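Local coordinates for protein farnesyltransferase, putative (Trypanosoma cruzi, PDB 3WCA) that probably catalyses the head-to-head condensation of two farnesyl diphosphate molecules to squalene, the NAD(P)H- and magnesium-dependent step that commits isoprenoids to sterol synthesis, at residues D156-C161 against L200-I205; E26-C31 against V57-L62; G180-R185 against L271-V276. The protein carries 1 engineered substitution. All coordinates share one frame; numbering follows the deposited sequence.

Contact 1 (D156-C161 against L200-I205); sequences DYDLYC and LQKTNI. With FPS (S-[(2E,6E)-3,7,11-trimethyldodeca-2,6,10-trienyl] trihydrogen thiodiphosphate), chain E.
Two helices of the all-helical isoprenoid synthase fold cross here beside the farnesyl thiodiphosphate pocket, Y157, D158 and C161 of one meeting Q201, K202 and I205 of the other. Their axes pass 10.7 Å apart at 115°, and the closest backbone approach lies at C161 and Q201. K202 carries much of the contact. Its chain, extended beyond CG, crosses the phenol of Y157 obliquely, K202 CG lying 3.5 Å from Y157 OH. K202 CE comes 3.6 Å from Y157 CE2. The chain ends in a salt bridge, K202 NZ to D158 OD1 at 2.8 Å, the nitrogen meeting that oxygen from above the carboxylate plane, 38° out of it. The same ammonium is gripped by D256 and H260, so a buried charge is shared among three partners. Y157 can lie against the lysine because its CG stands anti to the backbone N (chi1 -179°), which carries the ring across to the second helix; I205 CD1 then sits at the ring edge, 3.9 Å from Y157 CE1. One turn further along helix 154-179, C161 SG rests against K202 CG and, at 4.0 Å, against Q201 CG. Helix 191-207 also lines the ligand pocket: L200 CD1 packs 3.8 Å from FPS C8, Q201 turns its OE1 to FPS C3 at 3.6 Å, and N204 joins them. Y160 leaves this interface to hydrogen-bond the magnesium ligand E71. Around the crossing, M253 and D256 of helix 243-258 pack on Y157, V164 and A165 on Q201, and helix 274-294 on L200 and T203.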
loop_
_atom_site.group_PDB
_atom_site.type_symbol
_atom_site.label_atom_id
_atom_site.label_comp_id
_atom_site.label_asym_id
_atom_site.label_seq_id
_atom_site.Cartn_x
_atom_site.Cartn_y
_atom_site.Cartn_z
ATOM N N ASP A 156 8.497 -2.522 -14.400
ATOM C CA ASP A 156 8.448 -3.646 -13.469
ATOM C C ASP A 156 7.966 -3.123 -12.107
ATOM O O ASP A 156 7.074 -3.701 -11.495
ATOM C CB ASP A 156 9.842 -4.268 -13.272
ATOM C CG ASP A 156 10.324 -5.085 -14.471
ATOM O OD1 ASP A 156 11.542 -5.362 -14.515
ATOM O OD2 ASP A 156 9.514 -5.462 -15.349
ATOM N N TYR A 157 8.582 -2.036 -11.643
ATOM C CA TYR A 157 8.249 -1.413 -10.358
ATOM C C TYR A 157 6.743 -1.136 -10.304
ATOM O O TYR A 157 6.055 -1.599 -9.401
ATOM C CB TYR A 157 9.060 -0.117 -10.210
ATOM C CG TYR A 157 8.887 0.679 -8.919
ATOM C CD1 TYR A 157 8.851 0.052 -7.665
ATOM C CD2 TYR A 157 8.873 2.074 -8.952
ATOM C CE1 TYR A 157 8.818 0.807 -6.477
ATOM C CE2 TYR A 157 8.836 2.833 -7.777
ATOM C CZ TYR A 157 8.814 2.197 -6.546
ATOM O OH TYR A 157 8.817 2.968 -5.395
ATOM N N ASP A 158 6.243 -0.396 -11.291
ATOM C CA ASP A 158 4.824 -0.074 -11.388
ATOM C C ASP A 158 3.914 -1.293 -11.448
ATOM O O ASP A 158 2.879 -1.333 -10.780
ATOM C CB ASP A 158 4.569 0.793 -12.617
ATOM C CG ASP A 158 4.896 2.245 -12.372
ATOM O OD1 ASP A 158 5.737 2.522 -11.500
ATOM O OD2 ASP A 158 4.319 3.108 -13.052
ATOM N N LEU A 159 4.284 -2.291 -12.244
ATOM C CA LEU A 159 3.444 -3.476 -12.362
ATOM C C LEU A 159 3.404 -4.263 -11.060
ATOM O O LEU A 159 2.343 -4.743 -10.655
ATOM C CB LEU A 159 3.911 -4.370 -13.521
ATOM C CG LEU A 159 3.066 -5.622 -13.813
ATOM C CD1 LEU A 159 1.639 -5.213 -14.210
ATOM C CD2 LEU A 159 3.738 -6.458 -14.935
ATOM N N TYR A 160 4.549 -4.398 -10.398
ATOM C CA TYR A 160 4.581 -5.126 -9.133
ATOM C C TYR A 160 3.720 -4.399 -8.085
ATOM O O TYR A 160 3.033 -5.043 -7.288
ATOM C CB TYR A 160 6.017 -5.278 -8.608
ATOM C CG TYR A 160 6.084 -5.994 -7.275
ATOM C CD1 TYR A 160 5.955 -7.381 -7.197
ATOM C CD2 TYR A 160 6.214 -5.276 -6.080
ATOM C CE1 TYR A 160 5.947 -8.038 -5.960
ATOM C CE2 TYR A 160 6.207 -5.918 -4.841
ATOM C CZ TYR A 160 6.071 -7.298 -4.787
ATOM O OH TYR A 160 6.045 -7.937 -3.566
ATOM N N CYS A 161 3.772 -3.068 -8.085
ATOM C CA CYS A 161 2.982 -2.280 -7.151
ATOM C C CYS A 161 1.508 -2.502 -7.455
ATOM O O CYS A 161 0.677 -2.552 -6.545
ATOM C CB CYS A 161 3.324 -0.783 -7.259
ATOM S SG CYS A 161 4.920 -0.349 -6.501
ATOM N N LEU A 200 0.538 4.622 -1.912
ATOM C CA LEU A 200 0.787 4.046 -0.601
ATOM C C LEU A 200 1.941 3.049 -0.632
ATOM O O LEU A 200 2.843 3.111 0.200
ATOM C CB LEU A 200 -0.461 3.326 -0.049
ATOM C CG LEU A 200 -1.781 4.091 0.138
ATOM C CD1 LEU A 200 -2.759 3.216 0.953
ATOM C CD2 LEU A 200 -1.525 5.410 0.863
ATOM N N GLN A 201 1.909 2.131 -1.594
ATOM C CA GLN A 201 2.934 1.115 -1.669
ATOM C C GLN A 201 4.306 1.743 -1.888
ATOM O O GLN A 201 5.257 1.377 -1.223
ATOM C CB GLN A 201 2.612 0.108 -2.786
ATOM C CG GLN A 201 3.529 -1.125 -2.819
ATOM C CD GLN A 201 3.480 -1.949 -1.531
ATOM O OE1 GLN A 201 2.410 -2.213 -0.991
ATOM N NE2 GLN A 201 4.641 -2.368 -1.046
ATOM N N LYS A 202 4.396 2.702 -2.797
ATOM C CA LYS A 202 5.677 3.331 -3.088
ATOM C C LYS A 202 6.250 4.112 -1.907
ATOM O O LYS A 202 7.458 4.068 -1.665
ATOM C CB LYS A 202 5.560 4.228 -4.330
ATOM C CG LYS A 202 5.367 3.433 -5.623
ATOM C CD LYS A 202 5.543 4.305 -6.858
ATOM C CE LYS A 202 5.322 3.510 -8.139
ATOM N NZ LYS A 202 5.476 4.357 -9.363
ATOM N N THR A 203 5.398 4.818 -1.166
ATOM C CA THR A 203 5.886 5.570 -0.018
ATOM C C THR A 203 6.437 4.584 1.003
ATOM O O THR A 203 7.454 4.847 1.635
ATOM C CB THR A 203 4.779 6.434 0.611
ATOM O OG1 THR A 203 4.279 7.346 -0.377
ATOM C CG2 THR A 203 5.331 7.253 1.772
ATOM N N ASN A 204 5.799 3.427 1.145
ATOM C CA ASN A 204 6.314 2.465 2.101
ATOM C C ASN A 204 7.617 1.860 1.599
ATOM O O ASN A 204 8.550 1.696 2.365
ATOM C CB ASN A 204 5.294 1.361 2.388
ATOM C CG ASN A 204 4.079 1.870 3.164
ATOM O OD1 ASN A 204 4.107 2.950 3.757
ATOM N ND2 ASN A 204 3.013 1.084 3.168
ATOM N N ILE A 205 7.683 1.526 0.312
ATOM C CA ILE A 205 8.904 0.943 -0.248
ATOM C C ILE A 205 10.083 1.908 -0.063
ATOM O O ILE A 205 11.213 1.490 0.242
ATOM C CB ILE A 205 8.708 0.591 -1.755
ATOM C CG1 ILE A 205 7.984 -0.755 -1.869
ATOM C CG2 ILE A 205 10.064 0.520 -2.479
ATOM C CD1 ILE A 205 7.571 -1.134 -3.296
HETATM C C1 FPS E . 1.029 -2.711 3.775
HETATM S S1 FPS E . 0.123 -3.581 5.147
HETATM C C2 FPS E . 0.092 -2.555 2.539
HETATM C C3 FPS E . -0.026 -1.517 1.620
HETATM C C4 FPS E . 0.802 -0.251 1.643
HETATM C C5 FPS E . -1.069 -1.672 0.538
HETATM C C6 FPS E . -2.566 -1.491 0.941
HETATM C C7 FPS E . -3.233 -0.735 -0.188
HETATM C C8 FPS E . -4.397 -0.070 -0.141
HETATM C C10 FPS E . -4.847 0.604 -1.452
HETATM C C9 FPS E . -5.269 0.037 1.116
HETATM C C11 FPS E . -5.694 1.832 -1.207
HETATM C C12 FPS E . -6.490 2.134 -2.450
HETATM C C13 FPS E . -7.726 2.680 -2.478
HETATM C C14 FPS E . -8.513 3.076 -1.222
HETATM C C15 FPS E . -8.365 2.915 -3.845
HETATM P PA FPS E . -0.527 -2.210 6.556
HETATM O O1A FPS E . -1.334 -1.079 5.857
HETATM O O2A FPS E . -1.408 -2.954 7.527
HETATM O O3A FPS E . 0.640 -1.660 7.626
HETATM P PB FPS E . 2.201 -1.019 7.486
HETATM O O1B FPS E . 2.380 0.222 8.409
HETATM O O2B FPS E . 3.236 -2.098 7.969
HETATM O O3B FPS E . 2.444 -0.502 6.008
#

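Contact 2 (E26-C31 against V57-L62)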
loop_
_atom_site.group_PDB
_atom_site.type_symbol
_atom_site.label_atom_id
_atom_site.label_comp_id
_atom_site.label_asym_id
_atom_site.label_seq_id
_atom_site.Cartn_x
_atom_site.Cartn_y
_atom_site.Cartn_z
ATOM N N GLU A 26 -18.191 -15.710 16.162
ATOM C CA GLU A 26 -16.836 -15.899 16.671
ATOM C C GLU A 26 -15.819 -15.826 15.537
ATOM O O GLU A 26 -14.673 -15.422 15.745
ATOM C CB GLU A 26 -16.716 -17.250 17.388
ATOM C CG GLU A 26 -15.274 -17.709 17.631
ATOM C CD GLU A 26 -15.183 -19.003 18.433
ATOM O OE1 GLU A 26 -15.921 -19.964 18.116
ATOM O OE2 GLU A 26 -14.361 -19.063 19.377
ATOM N N ASP A 27 -16.244 -16.220 14.339
ATOM C CA ASP A 27 -15.363 -16.195 13.179
ATOM C C ASP A 27 -14.970 -14.758 12.852
ATOM O O ASP A 27 -13.792 -14.463 12.658
ATOM C CB ASP A 27 -16.042 -16.844 11.968
ATOM C CG ASP A 27 -16.377 -18.307 12.201
ATOM O OD1 ASP A 27 -15.484 -19.063 12.641
ATOM O OD2 ASP A 27 -17.534 -18.700 11.938
ATOM N N LEU A 28 -15.956 -13.868 12.790
ATOM C CA LEU A 28 -15.678 -12.467 12.509
ATOM C C LEU A 28 -14.783 -11.887 13.594
ATOM O O LEU A 28 -13.847 -11.148 13.302
ATOM C CB LEU A 28 -16.972 -11.655 12.423
ATOM C CG LEU A 28 -17.617 -11.573 11.040
ATOM C CD1 LEU A 28 -18.813 -10.630 11.086
ATOM C CD2 LEU A 28 -16.592 -11.072 10.031
ATOM N N ARG A 29 -15.059 -12.232 14.846
ATOM C CA ARG A 29 -14.253 -11.718 15.948
ATOM C C ARG A 29 -12.787 -12.112 15.814
ATOM O O ARG A 29 -11.896 -11.302 16.071
ATOM C CB ARG A 29 -14.813 -12.194 17.293
ATOM C CG ARG A 29 -16.076 -11.440 17.710
ATOM C CD ARG A 29 -16.604 -11.912 19.063
ATOM N NE ARG A 29 -17.764 -11.128 19.488
ATOM C CZ ARG A 29 -17.702 -9.882 19.953
ATOM N NH1 ARG A 29 -16.532 -9.263 20.067
ATOM N NH2 ARG A 29 -18.815 -9.246 20.291
ATOM N N PHE A 30 -12.536 -13.355 15.413
ATOM C CA PHE A 30 -11.171 -13.815 15.236
ATOM C C PHE A 30 -10.548 -12.973 14.132
ATOM O O PHE A 30 -9.418 -12.491 14.254
ATOM C CB PHE A 30 -11.141 -15.282 14.817
ATOM C CG PHE A 30 -9.787 -15.745 14.350
ATOM C CD1 PHE A 30 -8.847 -16.221 15.257
ATOM C CD2 PHE A 30 -9.437 -15.660 13.004
ATOM C CE1 PHE A 30 -7.582 -16.606 14.830
ATOM C CE2 PHE A 30 -8.174 -16.041 12.567
ATOM C CZ PHE A 30 -7.246 -16.513 13.476
ATOM N N CYS A 31 -11.292 -12.811 13.043
ATOM C CA CYS A 31 -10.826 -12.026 11.909
ATOM C C CYS A 31 -10.343 -10.648 12.352
ATOM O O CYS A 31 -9.227 -10.239 12.037
ATOM C CB CYS A 31 -11.945 -11.875 10.879
ATOM S SG CYS A 31 -12.245 -13.350 9.879
ATOM N N VAL A 57 -14.403 -5.715 3.957
ATOM C CA VAL A 57 -13.045 -5.208 3.806
ATOM C C VAL A 57 -12.080 -5.933 4.749
ATOM O O VAL A 57 -10.942 -6.226 4.374
ATOM C CB VAL A 57 -13.000 -3.689 4.042
ATOM C CG1 VAL A 57 -11.570 -3.213 4.212
ATOM C CG2 VAL A 57 -13.636 -2.983 2.867
ATOM N N CYS A 58 -12.527 -6.244 5.962
ATOM C CA CYS A 58 -11.658 -6.953 6.895
ATOM C C CYS A 58 -11.279 -8.350 6.394
ATOM O O CYS A 58 -10.132 -8.786 6.534
ATOM C CB CYS A 58 -12.321 -7.087 8.259
ATOM S SG CYS A 58 -11.410 -8.174 9.343
ATOM N N ILE A 59 -12.254 -9.054 5.827
ATOM C CA ILE A 59 -12.021 -10.396 5.302
ATOM C C ILE A 59 -11.154 -10.325 4.048
ATOM O O ILE A 59 -10.297 -11.180 3.821
ATOM C CB ILE A 59 -13.354 -11.090 4.956
ATOM C CG1 ILE A 59 -14.221 -11.177 6.205
ATOM C CG2 ILE A 59 -13.093 -12.484 4.378
ATOM C CD1 ILE A 59 -13.480 -11.744 7.409
ATOM N N PHE A 60 -11.414 -9.305 3.235
ATOM C CA PHE A 60 -10.673 -9.051 2.009
ATOM C C PHE A 60 -9.191 -8.889 2.343
ATOM O O PHE A 60 -8.318 -9.486 1.700
ATOM C CB PHE A 60 -11.206 -7.769 1.369
ATOM C CG PHE A 60 -10.441 -7.317 0.162
ATOM C CD1 PHE A 60 -9.999 -8.240 -0.789
ATOM C CD2 PHE A 60 -10.258 -5.953 -0.085
ATOM C CE1 PHE A 60 -9.393 -7.809 -1.980
ATOM C CE2 PHE A 60 -9.657 -5.511 -1.267
ATOM C CZ PHE A 60 -9.225 -6.448 -2.224
ATOM N N TYR A 61 -8.923 -8.076 3.361
ATOM C CA TYR A 61 -7.569 -7.812 3.813
ATOM C C TYR A 61 -6.872 -9.059 4.339
ATOM O O TYR A 61 -5.688 -9.259 4.086
ATOM C CB TYR A 61 -7.578 -6.742 4.907
ATOM C CG TYR A 61 -6.240 -6.554 5.581
ATOM C CD1 TYR A 61 -5.307 -5.638 5.095
ATOM C CD2 TYR A 61 -5.887 -7.334 6.684
ATOM C CE1 TYR A 61 -4.049 -5.502 5.690
ATOM C CE2 TYR A 61 -4.636 -7.213 7.284
ATOM C CZ TYR A 61 -3.721 -6.300 6.784
ATOM O OH TYR A 61 -2.477 -6.218 7.373
ATOM N N LEU A 62 -7.585 -9.896 5.078
ATOM C CA LEU A 62 -6.952 -11.089 5.624
ATOM C C LEU A 62 -6.621 -12.109 4.535
ATOM O O LEU A 62 -5.597 -12.792 4.599
ATOM C CB LEU A 62 -7.832 -11.703 6.706
ATOM C CG LEU A 62 -7.933 -10.858 7.988
ATOM C CD1 LEU A 62 -8.962 -11.472 8.945
ATOM C CD2 LEU A 62 -6.564 -10.787 8.659
#
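L28, on the same helix as D27, which pairs with R123, is the first residue of 26-31 to reach helix 57-62: L28 CD2 lies 4.1 Å from I59 CD1, the two side chains crossing at about a right angle. A120 of helix 115-122 touches both of them. F30 turns elsewhere and stacks on H116. C31, nearly one turn on from L28, points toward the other helix and makes three of the four residue contacts. Its SG stands anti to its own carbonyl carbon (chi1 -76°), which places it beside I59 CD1. C31 CB faces L62 CD1 at 3.6 Å, and L62 CD1 also comes within 3.3 Å of C31 O. C58 SG lies 4.0 Å from C31 CB. The contact is wholly apolar between side chains, with C31 set among C58, I59 and L62. With axes 10.5 Å apart and inclined at 60°, this is helix-helix packing in the all-helical squalene/phytoene synthase fold, joining the N-terminal helix to helix 51-72, which supplies Y61 to the pocket of the substrate analogue and the magnesium ligands D68, E71 and D72.

Contact 3 (G180-R185 against L271-V276)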
loop_
_atom_site.group_PDB
_atom_site.type_symbol
_atom_site.label_atom_id
_atom_site.label_comp_id
_atom_site.label_asym_id
_atom_site.label_seq_id
_atom_site.Cartn_x
_atom_site.Cartn_y
_atom_site.Cartn_z
ATOM N N GLY A 180 -23.294 0.036 -2.537
ATOM C CA GLY A 180 -24.291 1.059 -2.775
ATOM C C GLY A 180 -23.858 2.405 -2.210
ATOM O O GLY A 180 -24.363 3.454 -2.632
ATOM N N LEU A 181 -22.912 2.379 -1.265
ATOM C CA LEU A 181 -22.407 3.597 -0.628
ATOM C C LEU A 181 -21.863 4.618 -1.621
ATOM O O LEU A 181 -21.998 5.818 -1.404
ATOM C CB LEU A 181 -21.328 3.257 0.412
ATOM C CG LEU A 181 -21.798 2.536 1.682
ATOM C CD1 LEU A 181 -20.623 2.312 2.623
ATOM C CD2 LEU A 181 -22.877 3.369 2.371
ATOM N N GLU A 182 -21.234 4.154 -2.697
ATOM C CA GLU A 182 -20.711 5.075 -3.709
ATOM C C GLU A 182 -21.438 4.797 -5.024
ATOM O O GLU A 182 -22.018 3.728 -5.208
ATOM C CB GLU A 182 -19.202 4.890 -3.919
ATOM C CG GLU A 182 -18.304 5.247 -2.729
ATOM C CD GLU A 182 -18.382 6.700 -2.310
ATOM O OE1 GLU A 182 -18.557 7.577 -3.174
ATOM O OE2 GLU A 182 -18.245 6.973 -1.101
ATOM N N ASP A 183 -21.394 5.754 -5.943
ATOM C CA ASP A 183 -22.068 5.602 -7.227
ATOM C C ASP A 183 -21.367 4.619 -8.171
ATOM O O ASP A 183 -20.139 4.559 -8.222
ATOM C CB ASP A 183 -22.198 6.969 -7.897
ATOM C CG ASP A 183 -22.901 6.895 -9.229
ATOM O OD1 ASP A 183 -24.046 6.385 -9.273
ATOM O OD2 ASP A 183 -22.306 7.347 -10.227
ATOM N N VAL A 184 -22.162 3.864 -8.928
ATOM C CA VAL A 184 -21.642 2.872 -9.872
ATOM C C VAL A 184 -20.619 3.449 -10.847
ATOM O O VAL A 184 -19.814 2.722 -11.427
ATOM C CB VAL A 184 -22.783 2.237 -10.707
ATOM C CG1 VAL A 184 -22.242 1.056 -11.516
ATOM C CG2 VAL A 184 -23.923 1.796 -9.799
ATOM N N ARG A 185 -20.651 4.759 -11.033
ATOM C CA ARG A 185 -19.722 5.405 -11.952
ATOM C C ARG A 185 -18.271 5.276 -11.466
ATOM O O ARG A 185 -17.330 5.327 -12.257
ATOM C CB ARG A 185 -20.086 6.883 -12.087
ATOM C CG ARG A 185 -19.715 7.521 -13.422
ATOM C CD ARG A 185 -20.925 7.641 -14.365
ATOM N NE ARG A 185 -20.984 6.598 -15.394
ATOM C CZ ARG A 185 -21.454 5.368 -15.204
ATOM N NH1 ARG A 185 -21.919 5.004 -14.018
ATOM N NH2 ARG A 185 -21.458 4.494 -16.204
ATOM N N LEU A 271 -15.392 10.709 -4.111
ATOM C CA LEU A 271 -16.116 9.970 -3.072
ATOM C C LEU A 271 -17.230 10.819 -2.445
ATOM O O LEU A 271 -17.036 12.005 -2.181
ATOM C CB LEU A 271 -15.144 9.506 -1.986
ATOM C CG LEU A 271 -14.010 8.554 -2.388
ATOM C CD1 LEU A 271 -13.233 8.188 -1.134
ATOM C CD2 LEU A 271 -14.562 7.279 -3.069
ATOM N N ARG A 272 -18.389 10.210 -2.190
ATOM C CA ARG A 272 -19.514 10.951 -1.615
ATOM C C ARG A 272 -19.872 10.512 -0.201
ATOM O O ARG A 272 -20.407 11.296 0.575
ATOM C CB ARG A 272 -20.755 10.811 -2.506
ATOM C CG ARG A 272 -21.428 9.450 -2.397
ATOM C CD ARG A 272 -22.606 9.298 -3.363
ATOM N NE ARG A 272 -23.188 7.963 -3.268
ATOM C CZ ARG A 272 -24.083 7.462 -4.115
ATOM N NH1 ARG A 272 -24.514 8.187 -5.138
ATOM N NH2 ARG A 272 -24.541 6.227 -3.938
ATOM N N ASP A 273 -19.577 9.261 0.133
ATOM C CA ASP A 273 -19.899 8.746 1.453
ATOM C C ASP A 273 -18.806 9.070 2.466
ATOM O O ASP A 273 -17.629 8.813 2.222
ATOM C CB ASP A 273 -20.126 7.237 1.390
ATOM C CG ASP A 273 -20.571 6.669 2.723
ATOM O OD1 ASP A 273 -19.703 6.303 3.552
ATOM O OD2 ASP A 273 -21.800 6.608 2.950
ATOM N N PRO A 274 -19.186 9.645 3.617
ATOM C CA PRO A 274 -18.234 10.014 4.671
ATOM C C PRO A 274 -17.415 8.891 5.293
ATOM O O PRO A 274 -16.265 9.105 5.645
ATOM C CB PRO A 274 -19.104 10.763 5.691
ATOM C CG PRO A 274 -20.511 10.267 5.417
ATOM C CD PRO A 274 -20.536 10.163 3.913
ATOM N N SER A 275 -17.994 7.705 5.447
ATOM C CA SER A 275 -17.239 6.587 6.007
ATOM C C SER A 275 -16.192 6.139 4.993
ATOM O O SER A 275 -15.027 5.954 5.336
ATOM C CB SER A 275 -18.152 5.397 6.331
ATOM O OG SER A 275 -18.982 5.677 7.444
ATOM N N VAL A 276 -16.631 5.960 3.748
ATOM C CA VAL A 276 -15.756 5.531 2.671
ATOM C C VAL A 276 -14.670 6.577 2.494
ATOM O O VAL A 276 -13.500 6.246 2.333
ATOM C CB VAL A 276 -16.532 5.360 1.331
ATOM C CG1 VAL A 276 -15.541 5.166 0.166
ATOM C CG2 VAL A 276 -17.487 4.151 1.419
#
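The backbone of G180-E182, leaving helix 154-179 through a glycine with positive phi (96°), runs beside L271-D273 just before helix 274-294, with L181 nearest D273 and E182 nearest R272. E182 turns its CB away from the other segment, but a bend at chi2 (-62°) brings the carboxylate back to straddle two successive amides. E182 OE1 takes R272 N on its syn lone pair at 2.8 Å, in a nearly straight bond of 166°. E182 OE2 receives D273 N at 2.9 Å, also from the syn side but tilted out of the carboxylate plane. Both oxygens are thereby held, which fixes the rotation of a buried acid. D273 is itself the N-cap of helix 274-294: D273 OD1 accepts V276 N through its anti lone pair at 3.1 Å and S275 N in a weaker bond. E182 thus probably helps to position the cap residue. The R272 side chain donates as well. It is extended from CG to NE, and R272 NE gives its hydrogen to L181 O at 3.1 Å, above the carbonyl plane; R272 NH2 adds a weak bond to G180 O. Both oxygens lie at the guanidinium edge, while D183 N lies over the centre of one face, 3.6 Å above it. L181 CD1 makes an apolar contact with V276 CG2 at 3.8 Å, and L181 CD2 comes 3.5 Å from the carboxylate oxygen D273 OD2. M53 of helix 51-72 lies against both L181 and V276, and Y176 of helix 154-179 against E182 and V276.

The three contacts lie at different distances from the ligand and from the middle of the fold. From contact centre to chain centre, contact 1 is about 8 Å away, contact 2 about 19 Å and contact 3 about 21 Å. Contact 1 touches farnesyl thiodiphosphate directly, and its Q201 side chain lies about 7 Å from a bound magnesium ion. The L62 side chain of contact 2 is about 9 Å from the ligand, the L271 side chain of contact 3 about 7 Å. Centres of contacts 1 and 2, like those of 1 and 3, are 26 Å apart, and no two contacts touch. Helix 154-179 supplies 156-161 and leads into 180-185, so contacts 1 and 3 interleave along the chain, whereas contact 2 closes before either.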